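PDB 6IO1: aminotransferase, class III from Thermomicrobium roseum, which acts as a thermostable, (S)-enantioselective omega-transaminase, transferring amino groups with pyridoxal 5'-phosphate as its cofactor. Local coordinates for residues P95-L100 and F115-G120; I129-Y134 and G299-S304. All coordinates share one frame; numbering follows the deposited sequence.

Interaction 1 (P95-L100 and F115-G120); sequences PPTIEL and FQFTSG
Phe117 lodges its ring against Thr97 and Leu100, two residues three apart on helix 95-107, and so illustrates how a helix docks on the outer strand of a chain's alpha/beta sheet. The strand, 112-118, is outermost within this chain in the seven-stranded mixed sheet of the large domain, the hallmark of fold type I pyridoxal-phosphate enzymes.

The tight part is the Phe117 ring with the methyl groups of Leu100 and Thr97. Leu100 meets the ring obliquely with its CD2 methyl, which comes within 3.5 Å of Phe117 CE1. Its CG follows at 3.8 Å from Phe117 CZ, so the isobutyl branch meets the CE1-CZ end of the ring. On the CD2-CE2 side, Thr97 CG2 lies 3.6 Å from Phe117 CD2, also at a slant. Rotation about the Thr97 CA-CB bond divides the labour: CG2, anti to the backbone N, faces the phenyl group, while OG1 (chi1 -49°) is beside that N and hydrogen-bonds to Gly326 O and Ser94 OG. Further along the helix, Leu104 touches both Phe117 and Phe115, so the packing continues there.

The looser, more solvent-facing part is Glu99, partly exposed, which turns to the dimer interface and forms a salt bridge with Lys14 of the second subunit. At the other end of the strand the chain runs on to Gly120, which touches the bound 4'-deoxy-4'-aminopyridoxal-5'-phosphate, although the Phe117 side chain is about 13 Å from it. The ring also meets the helix backbone, with Phe117 CE2 3.7 Å from Thr97 O.

Interaction 2 (I129-Y134 and G299-S304); sequences IKIARY and GGVGVS
Ile131 straddles two valines of the facing strand, giving each a different branch. Its CA-CB bond points at strand 299-304, and the longer arm is fully extended (chi2 178°), which carries CD1 to within 4.4 Å of Val301 CG1. The shorter branch, CG2, serves the other valine, 4.2 Å from Val303 CG1. Both valines direct their CB toward the helix, being two residues apart on one face of the strand; Gly302 between them has no side chain. Val301 presents CG1 by setting it anti to its own backbone N (chi1 178°).

All these meetings are methyl to methyl, at distances that make a modest, unstrained contact, and the three residues are buried. Ile284 of the neighbouring strand touches both valines, while Ile131 also packs on Ile307 and on Leu20 of the second subunit. The adjacent Lys130 takes part in that interface too, through a cation-pi contact with Phe174 of the second subunit. The helix covers one face of the sheet of the fold type I large domain, whose strand 299-304 is antiparallel to both its neighbours, as is usual in this fold.

How the interactions relate
Both contacts are buried, largely apolar and built on the same sheet, yet they serve opposite faces of it. Interaction 1 packs an aromatic ring under helix 95-107; interaction 2 sets aliphatic branches beneath helix 121-138, which directly follows strand 112-118 in the chain. The polar bonds that join the two contacts run between their strands, which pair through the backbone: Thr118 N to Gly299 O at 2.8 Å and Gln116 O to Val301 N at 2.9 Å, both probable hydrogen bonds. Each interaction also borders the second subunit. The larger buried area belongs to interaction 1.

Interaction 1 (P95-L100 and F115-G120)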
loop_
_atom_site.group_PDB
_atom_site.type_symbol
_atom_site.label_atom_id
_atom_site.label_comp_id
_atom_site.label_asym_id
_atom_site.label_seq_id
_atom_site.Cartn_x
_atom_site.Cartn_y
_atom_site.Cartn_z
ATOM N N PRO B 95 -3.980 -5.082 20.412
ATOM C CA PRO B 95 -2.823 -5.566 21.186
ATOM C C PRO B 95 -1.661 -6.014 20.310
ATOM O O PRO B 95 -0.504 -5.694 20.631
ATOM C CB PRO B 95 -3.406 -6.739 21.988
ATOM C CG PRO B 95 -4.828 -6.360 22.177
ATOM C CD PRO B 95 -5.241 -5.672 20.900
ATOM N N PRO B 96 -1.890 -6.767 19.218
ATOM C CA PRO B 96 -0.726 -7.188 18.414
ATOM C C PRO B 96 0.051 -6.021 17.834
ATOM O O PRO B 96 1.286 -6.067 17.794
ATOM C CB PRO B 96 -1.345 -8.065 17.314
ATOM C CG PRO B 96 -2.671 -8.455 17.815
ATOM C CD PRO B 96 -3.140 -7.338 18.677
ATOM N N THR B 97 -0.639 -4.965 17.402
ATOM C CA THR B 97 0.041 -3.793 16.861
ATOM C C THR B 97 0.926 -3.136 17.915
ATOM O O THR B 97 2.089 -2.798 17.652
ATOM C CB THR B 97 -0.992 -2.798 16.330
ATOM O OG1 THR B 97 -1.929 -3.482 15.489
ATOM C CG2 THR B 97 -0.315 -1.693 15.536
ATOM N N ILE B 98 0.389 -2.961 19.124
ATOM C CA ILE B 98 1.139 -2.323 20.205
ATOM C C ILE B 98 2.359 -3.160 20.575
ATOM O O ILE B 98 3.474 -2.638 20.741
ATOM C CB ILE B 98 0.218 -2.096 21.417
ATOM C CG1 ILE B 98 -0.930 -1.152 21.051
ATOM C CG2 ILE B 98 1.000 -1.553 22.589
ATOM C CD1 ILE B 98 -1.987 -1.030 22.127
ATOM N N GLU B 99 2.161 -4.474 20.719
ATOM C CA GLU B 99 3.272 -5.349 21.076
ATOM C C GLU B 99 4.342 -5.354 19.991
ATOM O O GLU B 99 5.541 -5.361 20.294
ATOM C CB GLU B 99 2.764 -6.766 21.347
ATOM C CG GLU B 99 1.817 -6.873 22.538
ATOM C CD GLU B 99 2.518 -6.754 23.883
ATOM O OE1 GLU B 99 3.739 -6.488 23.913
ATOM O OE2 GLU B 99 1.842 -6.930 24.918
ATOM N N LEU B 100 3.929 -5.348 18.720
ATOM C CA LEU B 100 4.901 -5.292 17.635
ATOM C C LEU B 100 5.683 -3.989 17.664
ATOM O O LEU B 100 6.895 -3.981 17.423
ATOM C CB LEU B 100 4.203 -5.468 16.286
ATOM C CG LEU B 100 5.139 -5.475 15.076
ATOM C CD1 LEU B 100 6.094 -6.658 15.144
ATOM C CD2 LEU B 100 4.352 -5.490 13.776
ATOM N N PHE B 115 6.868 3.913 15.877
ATOM C CA PHE B 115 6.569 3.214 14.635
ATOM C C PHE B 115 5.152 3.487 14.156
ATOM O O PHE B 115 4.213 3.562 14.955
ATOM C CB PHE B 115 6.773 1.703 14.804
ATOM C CG PHE B 115 8.172 1.325 15.187
ATOM C CD1 PHE B 115 8.561 1.306 16.516
ATOM C CD2 PHE B 115 9.104 0.998 14.219
ATOM C CE1 PHE B 115 9.851 0.967 16.869
ATOM C CE2 PHE B 115 10.396 0.658 14.564
ATOM C CZ PHE B 115 10.770 0.641 15.893
ATOM N N GLN B 116 5.016 3.638 12.839
ATOM C CA GLN B 116 3.723 3.653 12.165
ATOM C C GLN B 116 3.745 2.600 11.071
ATOM O O GLN B 116 4.651 2.595 10.232
ATOM C CB GLN B 116 3.393 5.020 11.564
ATOM C CG GLN B 116 1.989 5.077 10.970
ATOM C CD GLN B 116 1.668 6.410 10.328
ATOM O OE1 GLN B 116 1.639 6.530 9.103
ATOM N NE2 GLN B 116 1.419 7.420 11.152
ATOM N N PHE B 117 2.754 1.721 11.072
ATOM C CA PHE B 117 2.761 0.590 10.160
ATOM C C PHE B 117 2.028 0.905 8.859
ATOM O O PHE B 117 1.245 1.853 8.761
ATOM C CB PHE B 117 2.156 -0.634 10.844
ATOM C CG PHE B 117 2.928 -1.076 12.053
ATOM C CD1 PHE B 117 4.168 -1.676 11.912
ATOM C CD2 PHE B 117 2.432 -0.864 13.329
ATOM C CE1 PHE B 117 4.892 -2.073 13.018
ATOM C CE2 PHE B 117 3.153 -1.261 14.440
ATOM C CZ PHE B 117 4.384 -1.866 14.284
ATOM N N THR B 118 2.331 0.102 7.841
ATOM C CA THR B 118 1.805 0.221 6.488
ATOM C C THR B 118 1.601 -1.195 5.958
ATOM O O THR B 118 1.711 -2.177 6.699
ATOM C CB THR B 118 2.748 1.018 5.573
ATOM O OG1 THR B 118 3.972 0.292 5.397
ATOM C CG2 THR B 118 3.053 2.401 6.140
ATOM N N SER B 119 1.296 -1.307 4.667
ATOM C CA SER B 119 1.126 -2.603 4.026
ATOM C C SER B 119 2.201 -2.926 2.996
ATOM O O SER B 119 2.151 -4.004 2.395
ATOM C CB SER B 119 -0.255 -2.687 3.367
ATOM O OG SER B 119 -1.283 -2.669 4.339
ATOM N N GLY B 120 3.172 -2.044 2.777
ATOM C CA GLY B 120 4.176 -2.320 1.765
ATOM C C GLY B 120 5.330 -1.346 1.828
ATOM O O GLY B 120 5.303 -0.355 2.563
#

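Interaction 2 (I129-Y134 and G299-S304)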
loop_
_atom_site.group_PDB
_atom_site.type_symbol
_atom_site.label_atom_id
_atom_site.label_comp_id
_atom_site.label_asym_id
_atom_site.label_seq_id
_atom_site.Cartn_x
_atom_site.Cartn_y
_atom_site.Cartn_z
ATOM N N ILE B 129 9.065 9.898 3.747
ATOM C CA ILE B 129 9.312 11.174 3.077
ATOM C C ILE B 129 8.377 12.247 3.622
ATOM O O ILE B 129 8.798 13.370 3.943
ATOM C CB ILE B 129 9.162 11.012 1.552
ATOM C CG1 ILE B 129 10.303 10.162 0.991
ATOM C CG2 ILE B 129 9.112 12.371 0.869
ATOM C CD1 ILE B 129 10.086 9.715 -0.439
ATOM N N LYS B 130 7.090 11.909 3.746
ATOM C CA LYS B 130 6.126 12.865 4.277
ATOM C C LYS B 130 6.448 13.230 5.720
ATOM O O LYS B 130 6.286 14.384 6.122
ATOM C CB LYS B 130 4.708 12.302 4.162
ATOM C CG LYS B 130 4.245 12.108 2.725
ATOM C CD LYS B 130 2.816 11.593 2.652
ATOM C CE LYS B 130 1.816 12.675 3.021
ATOM N NZ LYS B 130 0.428 12.144 3.110
ATOM N N ILE B 131 6.908 12.259 6.513
ATOM C CA ILE B 131 7.264 12.530 7.903
ATOM C C ILE B 131 8.455 13.474 7.981
ATOM O O ILE B 131 8.483 14.383 8.812
ATOM C CB ILE B 131 7.527 11.215 8.660
ATOM C CG1 ILE B 131 6.206 10.535 9.019
ATOM C CG2 ILE B 131 8.340 11.469 9.922
ATOM C CD1 ILE B 131 6.375 9.216 9.733
ATOM N N ALA B 132 9.461 13.272 7.128
ATOM C CA ALA B 132 10.616 14.167 7.133
ATOM C C ALA B 132 10.206 15.593 6.776
ATOM O O ALA B 132 10.586 16.562 7.456
ATOM C CB ALA B 132 11.683 13.654 6.165
ATOM N N ARG B 133 9.412 15.738 5.710
ATOM C CA ARG B 133 8.976 17.071 5.304
ATOM C C ARG B 133 8.104 17.719 6.376
ATOM O O ARG B 133 8.256 18.909 6.676
ATOM C CB ARG B 133 8.247 16.995 3.962
ATOM C CG ARG B 133 9.183 16.657 2.809
ATOM C CD ARG B 133 8.442 16.336 1.525
ATOM N NE ARG B 133 9.323 16.450 0.366
ATOM C CZ ARG B 133 9.018 16.024 -0.855
ATOM N NH1 ARG B 133 7.852 15.438 -1.085
ATOM N NH2 ARG B 133 9.887 16.174 -1.846
ATOM N N TYR B 134 7.192 16.948 6.974
ATOM C CA TYR B 134 6.338 17.459 8.042
ATOM C C TYR B 134 7.152 17.834 9.274
ATOM O O TYR B 134 6.824 18.797 9.975
ATOM C CB TYR B 134 5.282 16.408 8.386
ATOM C CG TYR B 134 4.292 16.806 9.452
ATOM C CD1 TYR B 134 3.539 17.967 9.338
ATOM C CD2 TYR B 134 4.096 16.006 10.570
ATOM C CE1 TYR B 134 2.626 18.324 10.312
ATOM C CE2 TYR B 134 3.187 16.353 11.547
ATOM C CZ TYR B 134 2.454 17.512 11.415
ATOM O OH TYR B 134 1.549 17.858 12.391
ATOM N N GLY B 299 4.259 -3.538 6.429
ATOM C CA GLY B 299 5.386 -2.644 6.286
ATOM C C GLY B 299 5.362 -1.686 7.455
ATOM O O GLY B 299 4.450 -1.718 8.282
ATOM N N GLY B 300 6.369 -0.828 7.532
ATOM C CA GLY B 300 6.363 0.143 8.610
ATOM C C GLY B 300 7.473 1.160 8.487
ATOM O O GLY B 300 8.415 1.007 7.702
ATOM N N VAL B 301 7.342 2.201 9.306
ATOM C CA VAL B 301 8.329 3.260 9.443
ATOM C C VAL B 301 8.648 3.417 10.921
ATOM O O VAL B 301 7.735 3.516 11.750
ATOM C CB VAL B 301 7.820 4.594 8.865
ATOM C CG1 VAL B 301 8.851 5.690 9.064
ATOM C CG2 VAL B 301 7.477 4.437 7.400
ATOM N N GLY B 302 9.936 3.441 11.247
ATOM C CA GLY B 302 10.408 3.715 12.589
ATOM C C GLY B 302 11.181 5.022 12.607
ATOM O O GLY B 302 12.028 5.266 11.748
ATOM N N VAL B 303 10.871 5.854 13.591
ATOM C CA VAL B 303 11.488 7.159 13.742
ATOM C C VAL B 303 12.098 7.269 15.132
ATOM O O VAL B 303 11.692 6.591 16.094
ATOM C CB VAL B 303 10.497 8.316 13.488
ATOM C CG1 VAL B 303 9.822 8.156 12.133
ATOM C CG2 VAL B 303 9.468 8.399 14.603
ATOM N N SER B 304 13.097 8.146 15.205
ATOM C CA SER B 304 13.839 8.450 16.411
ATOM C C SER B 304 12.965 9.207 17.402
ATOM O O SER B 304 11.910 9.751 17.061
ATOM C CB SER B 304 15.078 9.280 16.075
ATOM O OG SER B 304 14.713 10.571 15.614
#